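Local coordinates for protein beta-N-acetylhexosaminidase (PDB 3RCN) that probably hydrolyses terminal non-reducing N-acetyl-D-hexosamine residues from N-acetyl-beta-D-hexosaminides, at residues T496-A501 with R514-P519; L406-R411 with S476-V481; A326-K331 with D338-L343; A252-Y257 with T282-S287; L106-P111 with P128-E133. All coordinates share one frame; numbering follows the deposited sequence.

Contact 1. Residues T496-A501 with R514-P519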
# COMPACT_ATOMS: atom_id res chain seq x y z
N THR A 496 24.81 -6.60 -14.26
CA THR A 496 25.12 -7.77 -13.46
C THR A 496 24.78 -7.53 -11.99
O THR A 496 24.33 -8.44 -11.30
CB THR A 496 26.61 -8.19 -13.62
OG1 THR A 496 27.45 -7.31 -12.86
CG2 THR A 496 27.02 -8.14 -15.09
N ARG A 497 24.97 -6.32 -11.50
CA ARG A 497 24.52 -6.02 -10.15
C ARG A 497 22.98 -5.94 -10.07
O ARG A 497 22.37 -6.41 -9.10
CB ARG A 497 25.18 -4.75 -9.63
CG ARG A 497 26.66 -4.95 -9.37
CD ARG A 497 27.29 -3.70 -8.78
NE ARG A 497 27.42 -2.64 -9.78
CZ ARG A 497 27.03 -1.39 -9.58
NH1 ARG A 497 26.48 -1.04 -8.42
NH2 ARG A 497 27.18 -0.48 -10.55
N LEU A 498 22.37 -5.36 -11.10
CA LEU A 498 20.92 -5.19 -11.14
C LEU A 498 20.22 -6.54 -11.11
O LEU A 498 19.43 -6.84 -10.21
CB LEU A 498 20.50 -4.41 -12.40
CG LEU A 498 19.02 -4.09 -12.51
CD1 LEU A 498 18.62 -3.05 -11.48
CD2 LEU A 498 18.68 -3.60 -13.90
N THR A 499 20.55 -7.37 -12.10
CA THR A 499 19.96 -8.69 -12.22
C THR A 499 20.45 -9.63 -11.12
O THR A 499 19.67 -10.41 -10.58
CB THR A 499 20.28 -9.30 -13.58
OG1 THR A 499 21.70 -9.49 -13.67
CG2 THR A 499 19.85 -8.35 -14.69
N GLY A 500 21.73 -9.53 -10.77
CA GLY A 500 22.33 -10.37 -9.75
C GLY A 500 21.73 -10.22 -8.36
O GLY A 500 21.48 -11.22 -7.69
N ALA A 501 21.50 -8.99 -7.92
CA ALA A 501 21.00 -8.71 -6.56
C ALA A 501 19.76 -7.81 -6.48
O ALA A 501 18.75 -8.17 -5.87
CB ALA A 501 22.12 -8.20 -5.65
N ARG A 514 9.30 -3.14 -14.58
CA ARG A 514 9.31 -3.71 -15.92
C ARG A 514 10.42 -4.72 -15.98
O ARG A 514 11.57 -4.38 -15.76
CB ARG A 514 9.54 -2.66 -17.01
CG ARG A 514 9.12 -3.15 -18.41
CD ARG A 514 9.55 -2.23 -19.56
NE ARG A 514 10.90 -2.56 -20.01
CZ ARG A 514 11.21 -3.03 -21.22
NH1 ARG A 514 10.27 -3.21 -22.14
NH2 ARG A 514 12.47 -3.29 -21.51
N PRO A 515 10.08 -5.99 -16.27
CA PRO A 515 11.15 -6.98 -16.43
C PRO A 515 12.05 -6.58 -17.59
O PRO A 515 11.57 -5.96 -18.54
CB PRO A 515 10.40 -8.27 -16.75
CG PRO A 515 9.04 -8.07 -16.16
CD PRO A 515 8.75 -6.60 -16.40
N LEU A 516 13.33 -6.92 -17.50
CA LEU A 516 14.29 -6.51 -18.51
C LEU A 516 13.92 -6.97 -19.93
O LEU A 516 14.21 -6.28 -20.92
CB LEU A 516 15.68 -6.97 -18.11
CG LEU A 516 16.37 -6.03 -17.11
CD1 LEU A 516 15.51 -5.77 -15.88
CD2 LEU A 516 17.71 -6.60 -16.70
N SER A 517 13.27 -8.12 -20.02
CA SER A 517 12.90 -8.70 -21.31
C SER A 517 11.57 -8.14 -21.82
O SER A 517 11.07 -8.56 -22.85
CB SER A 517 12.90 -10.23 -21.27
OG SER A 517 12.09 -10.73 -20.22
N GLY A 518 11.02 -7.18 -21.10
CA GLY A 518 9.75 -6.60 -21.49
C GLY A 518 8.59 -6.89 -20.57
O GLY A 518 8.70 -7.67 -19.63
N PRO A 519 7.48 -6.18 -20.80
CA PRO A 519 6.30 -6.22 -19.93
C PRO A 519 5.72 -7.62 -19.75
O PRO A 519 5.62 -8.37 -20.73
CB PRO A 519 5.29 -5.31 -20.64
CG PRO A 519 5.88 -5.03 -22.00
CD PRO A 519 7.35 -5.14 -21.84
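T499 OG1 is hydrogen-bonded to the backbone O of L495, one turn earlier in the same helix, while its CG2 meets L516. With chi1 at 64°, OG1 lies between the backbone N and the carbonyl carbon, and CG2 is carried to the side of the backbone N, facing the loop. T499 CG2 and L516 CD2 are 3.4 Å apart, and the two side chains cross at about a right angle. Threonine suits the place, since its hydroxyl is spent on its own helix and its methyl is offered to the loop. L498 adds a second apolar touch, CD2 to L516 CD2 at 4.2 Å. L516 is presented by a type I turn from P515 to G518, closed by G518 N to P515 O at 2.9 Å. At the phi of G518, 112°, any CB would run into the preceding carbonyl O, which explains the glycine. The leucine also rests on L495 and L503 and so follows helix 491-508 for about two turns. L498 extends to L428 of helix 428-432, and R497 forms a salt bridge to E480 of helix 474-483.

Contact 2. Residues L406-R411 with S476-V481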
# COMPACT_ATOMS: atom_id res chain seq x y z
N LEU A 406 15.12 12.26 -18.45
CA LEU A 406 14.62 11.92 -17.13
C LEU A 406 13.10 11.80 -16.91
O LEU A 406 12.65 11.83 -15.76
CB LEU A 406 15.27 12.80 -16.07
CG LEU A 406 16.79 12.62 -16.02
CD1 LEU A 406 17.37 13.30 -14.79
CD2 LEU A 406 17.14 11.15 -16.02
N TYR A 407 12.30 11.82 -17.98
CA TYR A 407 10.84 11.68 -17.81
C TYR A 407 10.42 10.21 -17.87
O TYR A 407 10.54 9.55 -18.91
CB TYR A 407 10.06 12.51 -18.83
CG TYR A 407 9.96 13.99 -18.48
CD1 TYR A 407 10.84 14.57 -17.58
CD2 TYR A 407 8.96 14.79 -19.02
CE1 TYR A 407 10.75 15.90 -17.24
CE2 TYR A 407 8.85 16.14 -18.68
CZ TYR A 407 9.75 16.68 -17.79
OH TYR A 407 9.67 18.02 -17.45
N LEU A 408 9.92 9.70 -16.74
CA LEU A 408 9.69 8.27 -16.58
C LEU A 408 8.31 7.80 -17.02
O LEU A 408 8.04 6.61 -17.04
CB LEU A 408 9.96 7.85 -15.13
CG LEU A 408 11.37 8.12 -14.60
CD1 LEU A 408 11.52 7.69 -13.14
CD2 LEU A 408 12.40 7.43 -15.48
N ASP A 409 7.43 8.73 -17.36
CA ASP A 409 6.18 8.37 -18.00
C ASP A 409 6.44 7.94 -19.45
O ASP A 409 5.57 7.36 -20.10
CB ASP A 409 5.15 9.51 -17.92
CG ASP A 409 5.67 10.84 -18.47
OD1 ASP A 409 4.93 11.50 -19.23
OD2 ASP A 409 6.82 11.25 -18.13
N HIS A 410 7.65 8.18 -19.95
CA HIS A 410 7.97 7.85 -21.33
C HIS A 410 8.31 6.38 -21.50
O HIS A 410 8.97 5.79 -20.65
CB HIS A 410 9.13 8.69 -21.88
CG HIS A 410 8.81 10.13 -22.05
ND1 HIS A 410 9.62 10.99 -22.76
CD2 HIS A 410 7.78 10.88 -21.59
CE1 HIS A 410 9.10 12.21 -22.73
NE2 HIS A 410 7.98 12.16 -22.03
N ARG A 411 7.89 5.83 -22.64
CA ARG A 411 8.05 4.43 -22.97
C ARG A 411 9.49 3.93 -22.86
O ARG A 411 10.43 4.64 -23.21
CB ARG A 411 7.55 4.19 -24.39
CG ARG A 411 8.38 4.85 -25.46
CD ARG A 411 7.46 5.38 -26.53
NE ARG A 411 8.15 6.18 -27.53
CZ ARG A 411 8.35 5.80 -28.79
NH1 ARG A 411 7.90 4.62 -29.20
NH2 ARG A 411 8.98 6.60 -29.63
N SER A 476 16.30 2.99 -10.48
CA SER A 476 17.43 2.39 -9.79
C SER A 476 18.74 2.85 -10.43
O SER A 476 19.70 3.19 -9.73
CB SER A 476 17.34 0.87 -9.81
OG SER A 476 16.20 0.40 -9.12
N ALA A 477 18.77 2.84 -11.76
CA ALA A 477 19.93 3.31 -12.50
C ALA A 477 20.16 4.82 -12.28
O ALA A 477 21.29 5.29 -12.08
CB ALA A 477 19.76 3.00 -13.97
N ILE A 478 19.07 5.57 -12.31
CA ILE A 478 19.08 7.00 -12.00
C ILE A 478 19.62 7.28 -10.59
O ILE A 478 20.41 8.20 -10.41
CB ILE A 478 17.69 7.62 -12.22
CG1 ILE A 478 17.44 7.84 -13.71
CG2 ILE A 478 17.56 8.94 -11.51
CD1 ILE A 478 16.00 7.73 -14.14
N SER A 479 19.20 6.49 -9.61
CA SER A 479 19.68 6.73 -8.24
C SER A 479 21.20 6.62 -8.18
O SER A 479 21.84 7.31 -7.38
CB SER A 479 19.03 5.77 -7.23
OG SER A 479 19.58 4.46 -7.30
N GLU A 480 21.77 5.77 -9.03
CA GLU A 480 23.23 5.61 -9.09
C GLU A 480 23.88 6.82 -9.76
O GLU A 480 24.90 7.34 -9.29
CB GLU A 480 23.62 4.32 -9.81
CG GLU A 480 25.12 4.10 -9.86
CD GLU A 480 25.54 2.64 -9.82
OE1 GLU A 480 25.15 1.93 -8.87
OE2 GLU A 480 26.27 2.20 -10.74
N VAL A 481 23.29 7.26 -10.86
CA VAL A 481 23.77 8.44 -11.55
C VAL A 481 23.82 9.63 -10.58
O VAL A 481 24.77 10.40 -10.59
CB VAL A 481 22.89 8.77 -12.78
CG1 VAL A 481 23.26 10.13 -13.37
CG2 VAL A 481 22.99 7.66 -13.83
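I478 holds CG1 beside its backbone N and anti to the carbonyl carbon (chi1 -78°), which sends the CG1-CD1 arm out of the helix toward two leucines of 406-411. Each leucine has its own CG placed in the same way, and each uses CD2. That of L406 lies 4.0 Å from I478 CG1, reaching the helix although its CB does not point there. L408, whose CB does point to the helix, brings CD2 to 3.9 Å from I478 CD1, the two side chains running past each other in opposite directions. Leucine suits both loop positions, since its terminal methyls can reach the buried helix from a backbone that makes no contact with it, and the CG1-CD1 arm of isoleucine meets both of their CD2 methyls. The loop is shaped by a type I turn from Y407 to H410, in which CB of Y407 sits over the centre of the H410 ring and D409 OD1 lies at its edge. Within the buried helix, S479 OG donates to S476 O at 2.7 Å, satisfying its hydroxyl. L406 and L408 pair through their backbones with N455, and L408 packs on A454 and I456 of strand 449-456. The contact thus joins the loop after barrel strand 397-400, lying by strand 449-456, to helix 474-483 in the beta/alpha (TIM) barrel of the catalytic domain, a fold in which strands and helices follow one another along the chain.

Contact 3. Residues A326-K331 with D338-L343. With SO4 (sulfate ion), chain C; SO4 (sulfate ion), chain D.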
# COMPACT_ATOMS: atom_id res chain seq x y z
N ALA A 326 -10.59 41.59 -21.52
CA ALA A 326 -10.66 43.00 -21.15
C ALA A 326 -10.02 43.23 -19.78
O ALA A 326 -9.40 44.27 -19.56
CB ALA A 326 -12.10 43.50 -21.17
N GLN A 327 -10.15 42.27 -18.87
CA GLN A 327 -9.59 42.43 -17.52
C GLN A 327 -8.07 42.35 -17.53
O GLN A 327 -7.39 43.07 -16.80
CB GLN A 327 -10.15 41.38 -16.56
CG GLN A 327 -9.63 41.48 -15.12
CD GLN A 327 -8.28 40.79 -14.89
OE1 GLN A 327 -7.85 39.95 -15.69
NE2 GLN A 327 -7.61 41.16 -13.80
N ALA A 328 -7.54 41.45 -18.34
CA ALA A 328 -6.11 41.24 -18.41
C ALA A 328 -5.45 42.47 -19.03
O ALA A 328 -4.43 42.97 -18.56
CB ALA A 328 -5.82 39.98 -19.23
N GLN A 329 -6.07 42.98 -20.10
CA GLN A 329 -5.61 44.20 -20.75
C GLN A 329 -5.56 45.35 -19.76
O GLN A 329 -4.53 45.99 -19.60
CB GLN A 329 -6.51 44.53 -21.93
CG GLN A 329 -6.52 43.44 -23.00
CD GLN A 329 -5.17 43.29 -23.71
OE1 GLN A 329 -4.25 44.09 -23.50
NE2 GLN A 329 -5.05 42.27 -24.55
N ALA A 330 -6.68 45.60 -19.08
CA ALA A 330 -6.73 46.63 -18.04
C ALA A 330 -5.59 46.47 -17.03
O ALA A 330 -4.90 47.44 -16.70
CB ALA A 330 -8.09 46.62 -17.33
N LYS A 331 -5.38 45.25 -16.55
CA LYS A 331 -4.36 44.96 -15.54
C LYS A 331 -2.94 45.28 -15.99
O LYS A 331 -2.13 45.83 -15.24
CB LYS A 331 -4.43 43.49 -15.10
CG LYS A 331 -3.67 43.23 -13.83
CD LYS A 331 -4.28 44.04 -12.71
CE LYS A 331 -3.53 43.88 -11.42
NZ LYS A 331 -4.19 44.71 -10.38
N ASP A 338 4.48 45.72 -20.87
CA ASP A 338 4.51 45.90 -22.32
C ASP A 338 3.32 45.21 -22.97
O ASP A 338 2.62 45.78 -23.80
CB ASP A 338 5.82 45.37 -22.91
CG ASP A 338 6.98 46.34 -22.75
OD1 ASP A 338 6.75 47.57 -22.71
OD2 ASP A 338 8.14 45.86 -22.67
N ASP A 339 3.10 43.96 -22.57
CA ASP A 339 1.94 43.24 -23.07
C ASP A 339 1.35 42.30 -22.03
O ASP A 339 1.87 42.12 -20.93
CB ASP A 339 2.28 42.47 -24.35
CG ASP A 339 3.23 41.31 -24.10
OD1 ASP A 339 3.62 41.09 -22.94
OD2 ASP A 339 3.58 40.62 -25.08
N VAL A 340 0.26 41.68 -22.44
CA VAL A 340 -0.58 40.91 -21.55
C VAL A 340 0.18 39.68 -21.05
O VAL A 340 -0.13 39.14 -19.99
CB VAL A 340 -1.91 40.57 -22.26
CG1 VAL A 340 -1.89 39.16 -22.82
CG2 VAL A 340 -3.10 40.83 -21.35
N SER A 341 1.20 39.27 -21.79
CA SER A 341 2.00 38.11 -21.43
C SER A 341 2.95 38.36 -20.25
O SER A 341 3.58 37.44 -19.74
CB SER A 341 2.80 37.64 -22.65
OG SER A 341 3.98 38.41 -22.79
N GLY A 342 3.08 39.61 -19.83
CA GLY A 342 3.96 39.93 -18.72
C GLY A 342 3.30 39.63 -17.40
O GLY A 342 3.95 39.60 -16.36
N LEU A 343 1.99 39.41 -17.44
CA LEU A 343 1.21 39.13 -16.25
C LEU A 343 1.64 37.80 -15.63
O LEU A 343 1.54 37.58 -14.41
CB LEU A 343 -0.27 39.07 -16.62
CG LEU A 343 -1.01 40.37 -16.89
CD1 LEU A 343 -2.32 40.08 -17.60
CD2 LEU A 343 -1.25 41.09 -15.58
S SO4 C . -7.78 43.68 -10.41
O1 SO4 C . -9.01 43.30 -9.70
O2 SO4 C . -6.67 42.84 -9.95
O3 SO4 C . -7.95 43.50 -11.85
O4 SO4 C . -7.48 45.08 -10.12
S SO4 D . -1.59 41.64 -26.60
O1 SO4 D . -3.02 41.42 -26.83
O2 SO4 D . -0.87 40.37 -26.65
O3 SO4 D . -1.08 42.51 -27.66
O4 SO4 D . -1.38 42.26 -25.29
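The carboxamide of Q329 has CG2 of V340 over one face, 4.0 Å from its CD, and the two side chains cross at about a right angle. NE2 of the amide is hydrogen-bonded to Q323 O and also, at 3.2 Å, to O1 of a sulfate ion, probably from the crystallisation liquor; V340 N makes a weak bond to the same ion. A second flat group, the carboxylate of D339, receives S341 OG on the syn side of OD1 at 2.7 Å, 30° out of its plane. S341 N adds a weak capping bond to OD1, so aspartate suits the turn leading into helix 342-357. In the catalytic barrel domain, the contact closes the short connection between helix 326-335 and helix 342-357. A small residue at 328 lets the second segment come close: A328 CB meets V340 CG2 at 3.6 Å, and A328 CB lies 3.9 Å from L343 CD1. The aliphatic part of K331 passes at a slant over L343, CG being 3.7 Å from L343 CD2. A bend at chi2 (62°) then leads the chain away, so that NZ serves E334 and E288 as salt-bridge partner. The same NZ donates to O2 of a second sulfate, of the same likely origin, at 3.1 Å. With an alanine in place of K331, the carboxylates of E334 and E288 would probably be left without their shared positive charge, and L343 CD2 would be less well covered, with CB alone beside it. Q327 NE2 reaches O3 of that second sulfate at 3.1 Å, and is also bonded to V286 O.

Contact 4. Residues A252-Y257 with T282-S287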
# COMPACT_ATOMS: atom_id res chain seq x y z
N ALA A 252 -8.89 22.78 -12.05
CA ALA A 252 -9.52 22.14 -10.91
C ALA A 252 -9.91 23.20 -9.89
O ALA A 252 -11.03 23.20 -9.39
CB ALA A 252 -8.61 21.07 -10.28
N ALA A 253 -8.98 24.11 -9.60
CA ALA A 253 -9.26 25.24 -8.71
C ALA A 253 -10.36 26.16 -9.27
O ALA A 253 -11.22 26.65 -8.53
CB ALA A 253 -7.98 26.02 -8.44
N ILE A 254 -10.35 26.40 -10.58
CA ILE A 254 -11.38 27.20 -11.23
C ILE A 254 -12.77 26.56 -11.14
O ILE A 254 -13.76 27.26 -10.91
CB ILE A 254 -11.00 27.52 -12.71
CG1 ILE A 254 -9.75 28.38 -12.76
CG2 ILE A 254 -12.15 28.23 -13.43
CD1 ILE A 254 -9.05 28.37 -14.09
N ALA A 255 -12.85 25.24 -11.31
CA ALA A 255 -14.11 24.51 -11.08
C ALA A 255 -14.67 24.75 -9.68
O ALA A 255 -15.85 25.05 -9.51
CB ALA A 255 -13.92 23.00 -11.32
N ALA A 256 -13.81 24.59 -8.68
CA ALA A 256 -14.17 24.83 -7.29
C ALA A 256 -14.64 26.26 -7.06
O ALA A 256 -15.70 26.48 -6.48
CB ALA A 256 -12.98 24.52 -6.38
N TYR A 257 -13.84 27.23 -7.52
CA TYR A 257 -14.10 28.66 -7.31
C TYR A 257 -13.98 29.44 -8.63
O TYR A 257 -12.92 29.96 -8.95
CB TYR A 257 -13.13 29.24 -6.27
CG TYR A 257 -13.34 28.66 -4.88
CD1 TYR A 257 -14.24 29.23 -4.00
CD2 TYR A 257 -12.65 27.52 -4.46
CE1 TYR A 257 -14.45 28.71 -2.74
CE2 TYR A 257 -12.86 26.99 -3.19
CZ TYR A 257 -13.76 27.59 -2.34
OH TYR A 257 -13.99 27.09 -1.08
N THR A 282 -7.61 27.12 -20.76
CA THR A 282 -8.30 27.74 -19.64
C THR A 282 -7.37 27.89 -18.44
O THR A 282 -6.89 26.91 -17.89
CB THR A 282 -9.56 26.94 -19.29
OG1 THR A 282 -10.48 27.08 -20.38
CG2 THR A 282 -10.20 27.46 -18.01
N VAL A 283 -7.12 29.13 -18.04
CA VAL A 283 -6.14 29.41 -17.00
C VAL A 283 -6.65 30.45 -16.02
O VAL A 283 -7.74 30.99 -16.17
CB VAL A 283 -4.80 29.86 -17.62
CG1 VAL A 283 -4.27 28.76 -18.51
CG2 VAL A 283 -4.98 31.12 -18.43
N LEU A 284 -5.85 30.75 -15.00
CA LEU A 284 -6.26 31.75 -14.03
C LEU A 284 -6.44 33.12 -14.68
O LEU A 284 -5.75 33.49 -15.63
CB LEU A 284 -5.23 31.88 -12.90
CG LEU A 284 -5.07 30.66 -11.99
CD1 LEU A 284 -4.01 30.94 -10.96
CD2 LEU A 284 -6.38 30.28 -11.32
N GLU A 285 -7.39 33.88 -14.14
CA GLU A 285 -7.48 35.27 -14.45
C GLU A 285 -6.61 35.91 -13.38
O GLU A 285 -6.93 35.84 -12.20
CB GLU A 285 -8.92 35.75 -14.32
CG GLU A 285 -9.07 37.26 -14.48
CD GLU A 285 -10.52 37.72 -14.42
OE1 GLU A 285 -11.05 38.11 -15.49
OE2 GLU A 285 -11.11 37.71 -13.32
N VAL A 286 -5.49 36.51 -13.79
CA VAL A 286 -4.57 37.12 -12.85
C VAL A 286 -5.09 38.48 -12.38
O VAL A 286 -5.35 39.37 -13.19
CB VAL A 286 -3.15 37.25 -13.42
CG1 VAL A 286 -2.67 35.91 -13.93
CG2 VAL A 286 -3.12 38.27 -14.52
N SER A 287 -5.18 38.65 -11.07
CA SER A 287 -5.91 39.76 -10.48
C SER A 287 -5.72 39.70 -8.98
O SER A 287 -5.12 38.76 -8.46
CB SER A 287 -7.40 39.64 -10.79
OG SER A 287 -7.95 38.52 -10.13
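I254 is the side chain with which helix 251-256 meets T282, V283 and L284, in a connection of the TIM barrel that runs from strand 239-243 to helix 288-304. The site is not remote from catalysis, since the side chain of V283 is about 8 Å from that of E316, the predicted proton donor. Along the helix, A252 comes first, its O accepting from A256 N. A253 turns its CB toward the loop without touching it and packs instead on L192. I254 follows, with CG1 beside its backbone N (chi1 -64°) and CD1 extended beyond it (chi2 161°), which brings CD1 to the loop. Its CG1 lies 4.1 Å from L284 CD2, the two side chains meeting at a slant, while its CD1 comes within 4.2 Å of T282 CG2. An isoleucine suits this place because one unbranched arm can cover three successive loop residues. A255 and A256 are buried and small; A256 lets helix 191-194 approach through K191 and L192. Y257 is the first residue to leave helical geometry, though its N still bonds to A253 O at 2.9 Å. Its hydroxyl is bonded to K191 N, and its ring meets Y189 edge-to-face. In the loop, L284 also leans on F347 of helix 342-357, and its O receives the indole NE1 of W322. Beside it, V283 O accepts from Q321 NE2 and has I254 CD1 at 3.6 Å.

Contact 5. Residues L106-P111 with P128-E133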
# COMPACT_ATOMS: atom_id res chain seq x y z
N LEU A 106 21.62 -2.89 5.22
CA LEU A 106 20.53 -3.76 4.82
C LEU A 106 20.84 -4.49 3.53
O LEU A 106 20.59 -5.69 3.42
CB LEU A 106 19.23 -2.99 4.70
CG LEU A 106 18.69 -2.46 6.02
CD1 LEU A 106 17.26 -2.03 5.84
CD2 LEU A 106 18.79 -3.51 7.12
N GLN A 107 21.37 -3.77 2.54
CA GLN A 107 21.78 -4.41 1.29
C GLN A 107 22.83 -5.50 1.54
O GLN A 107 22.78 -6.56 0.92
CB GLN A 107 22.28 -3.40 0.27
CG GLN A 107 21.23 -2.41 -0.18
CD GLN A 107 21.54 -1.80 -1.53
OE1 GLN A 107 22.64 -1.96 -2.06
NE2 GLN A 107 20.56 -1.11 -2.10
N LEU A 108 23.77 -5.24 2.45
CA LEU A 108 24.79 -6.23 2.81
C LEU A 108 24.22 -7.53 3.45
O LEU A 108 24.78 -8.62 3.26
CB LEU A 108 25.85 -5.61 3.73
CG LEU A 108 26.91 -4.70 3.10
CD1 LEU A 108 27.81 -4.17 4.19
CD2 LEU A 108 27.73 -5.43 2.05
N LEU A 109 23.12 -7.40 4.19
CA LEU A 109 22.47 -8.55 4.81
C LEU A 109 21.65 -9.38 3.83
O LEU A 109 21.38 -10.55 4.09
CB LEU A 109 21.59 -8.11 5.98
CG LEU A 109 22.32 -7.47 7.17
CD1 LEU A 109 21.40 -6.57 7.97
CD2 LEU A 109 22.96 -8.52 8.07
N GLY A 110 21.25 -8.77 2.72
CA GLY A 110 20.46 -9.45 1.70
C GLY A 110 19.00 -9.04 1.66
O GLY A 110 18.52 -8.39 2.59
N PRO A 111 18.27 -9.43 0.59
CA PRO A 111 16.89 -8.99 0.36
C PRO A 111 15.92 -9.30 1.49
O PRO A 111 14.91 -8.58 1.61
CB PRO A 111 16.48 -9.76 -0.91
CG PRO A 111 17.76 -10.06 -1.59
CD PRO A 111 18.74 -10.32 -0.48
N PRO A 128 29.02 -9.86 5.42
CA PRO A 128 30.40 -10.02 4.96
C PRO A 128 31.27 -8.91 5.54
O PRO A 128 30.78 -7.81 5.72
CB PRO A 128 30.28 -9.89 3.44
CG PRO A 128 28.94 -9.28 3.19
CD PRO A 128 28.07 -9.74 4.31
N ARG A 129 32.53 -9.20 5.85
CA ARG A 129 33.38 -8.17 6.43
C ARG A 129 33.90 -7.26 5.33
O ARG A 129 34.57 -7.71 4.41
CB ARG A 129 34.52 -8.78 7.24
CG ARG A 129 34.06 -9.42 8.55
CD ARG A 129 35.21 -9.70 9.49
NE ARG A 129 34.76 -10.33 10.73
CZ ARG A 129 34.49 -11.63 10.84
NH1 ARG A 129 34.61 -12.43 9.78
NH2 ARG A 129 34.08 -12.14 12.00
N VAL A 130 33.56 -5.98 5.43
CA VAL A 130 33.94 -4.99 4.42
C VAL A 130 34.27 -3.64 5.04
O VAL A 130 33.92 -3.36 6.19
CB VAL A 130 32.81 -4.75 3.40
CG1 VAL A 130 32.43 -6.02 2.70
CG2 VAL A 130 31.61 -4.13 4.09
N SER A 131 34.94 -2.81 4.26
CA SER A 131 35.11 -1.41 4.59
C SER A 131 34.51 -0.61 3.45
O SER A 131 34.88 -0.81 2.29
CB SER A 131 36.60 -1.07 4.74
OG SER A 131 37.29 -2.12 5.38
N VAL A 132 33.58 0.29 3.77
CA VAL A 132 32.98 1.16 2.77
C VAL A 132 33.11 2.63 3.14
O VAL A 132 32.91 3.00 4.30
CB VAL A 132 31.49 0.84 2.58
CG1 VAL A 132 30.92 1.65 1.41
CG2 VAL A 132 31.28 -0.63 2.37
N GLU A 133 33.45 3.45 2.16
CA GLU A 133 33.44 4.90 2.34
C GLU A 133 32.60 5.54 1.26
O GLU A 133 32.81 5.30 0.07
CB GLU A 133 34.86 5.46 2.34
CG GLU A 133 35.63 5.17 3.61
CD GLU A 133 37.10 5.52 3.51
OE1 GLU A 133 37.45 6.36 2.65
OE2 GLU A 133 37.91 4.95 4.29
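L108 meets the strand with both of its methyls and with its backbone O. CD1 lies 3.8 Å from V130 CG2, the side chains passing in opposite directions, and CD2 is 4.2 Å from CG of P128. The carbonyl O of L108 comes 3.6 Å from P128 CD, a van der Waals touch. Leucine is apt here, because one methyl of its forked end can meet V130, which points to the helix, and the other the ring of P128. CG of L108 stands beside the backbone N and anti to the carbonyl carbon (chi1 -77°), which extends the fork away from the helix axis. On the strand, V130 places CG2, the methyl that L108 touches, between its backbone N and carbonyl carbon; a beta-branched residue is well suited to the extended backbone. P128 has no N-H to give, and offers the helix its apolar CG and CD. Just past L108 the helix stops: G110 N bonds to Q107 O at 3.2 Å, and the positive phi of G110, 106°, would jam any CB against the carbonyl O of L109. Next outward, the strand is held by backbone bonds of R129 to G20 and G22, and of V130 to V84. L108 also touches L82, and V130 packs on F17 and V84. Helix 95-109 lies on one face of the mixed sheet, against strand 125-134 and its neighbour 80-84, with strand 16-26 flanking 125-134 on its other side, while Q107 and P111 face helix 491-508.

Overall arrangement
From the N terminus, contact 5 comes first, closing the loop that joins helix 95-109 to strand 125-134 in the domain ahead of the barrel. Contact 4 then closes the long connection between helix 251-256 and helix 288-304, and contact 3 the short turn between helices 326-335 and 342-357. Contact 2 spans the last barrel strand, bringing the loop after strand 397-400 to helix 474-483, and contact 1 folds the tail back on helix 491-508. All five lie in series, with none nested or crossed. Contacts 3 and 4 touch, as do contacts 1 and 2; contact 5 sits about 5 Å from contact 1 at the nearest atoms.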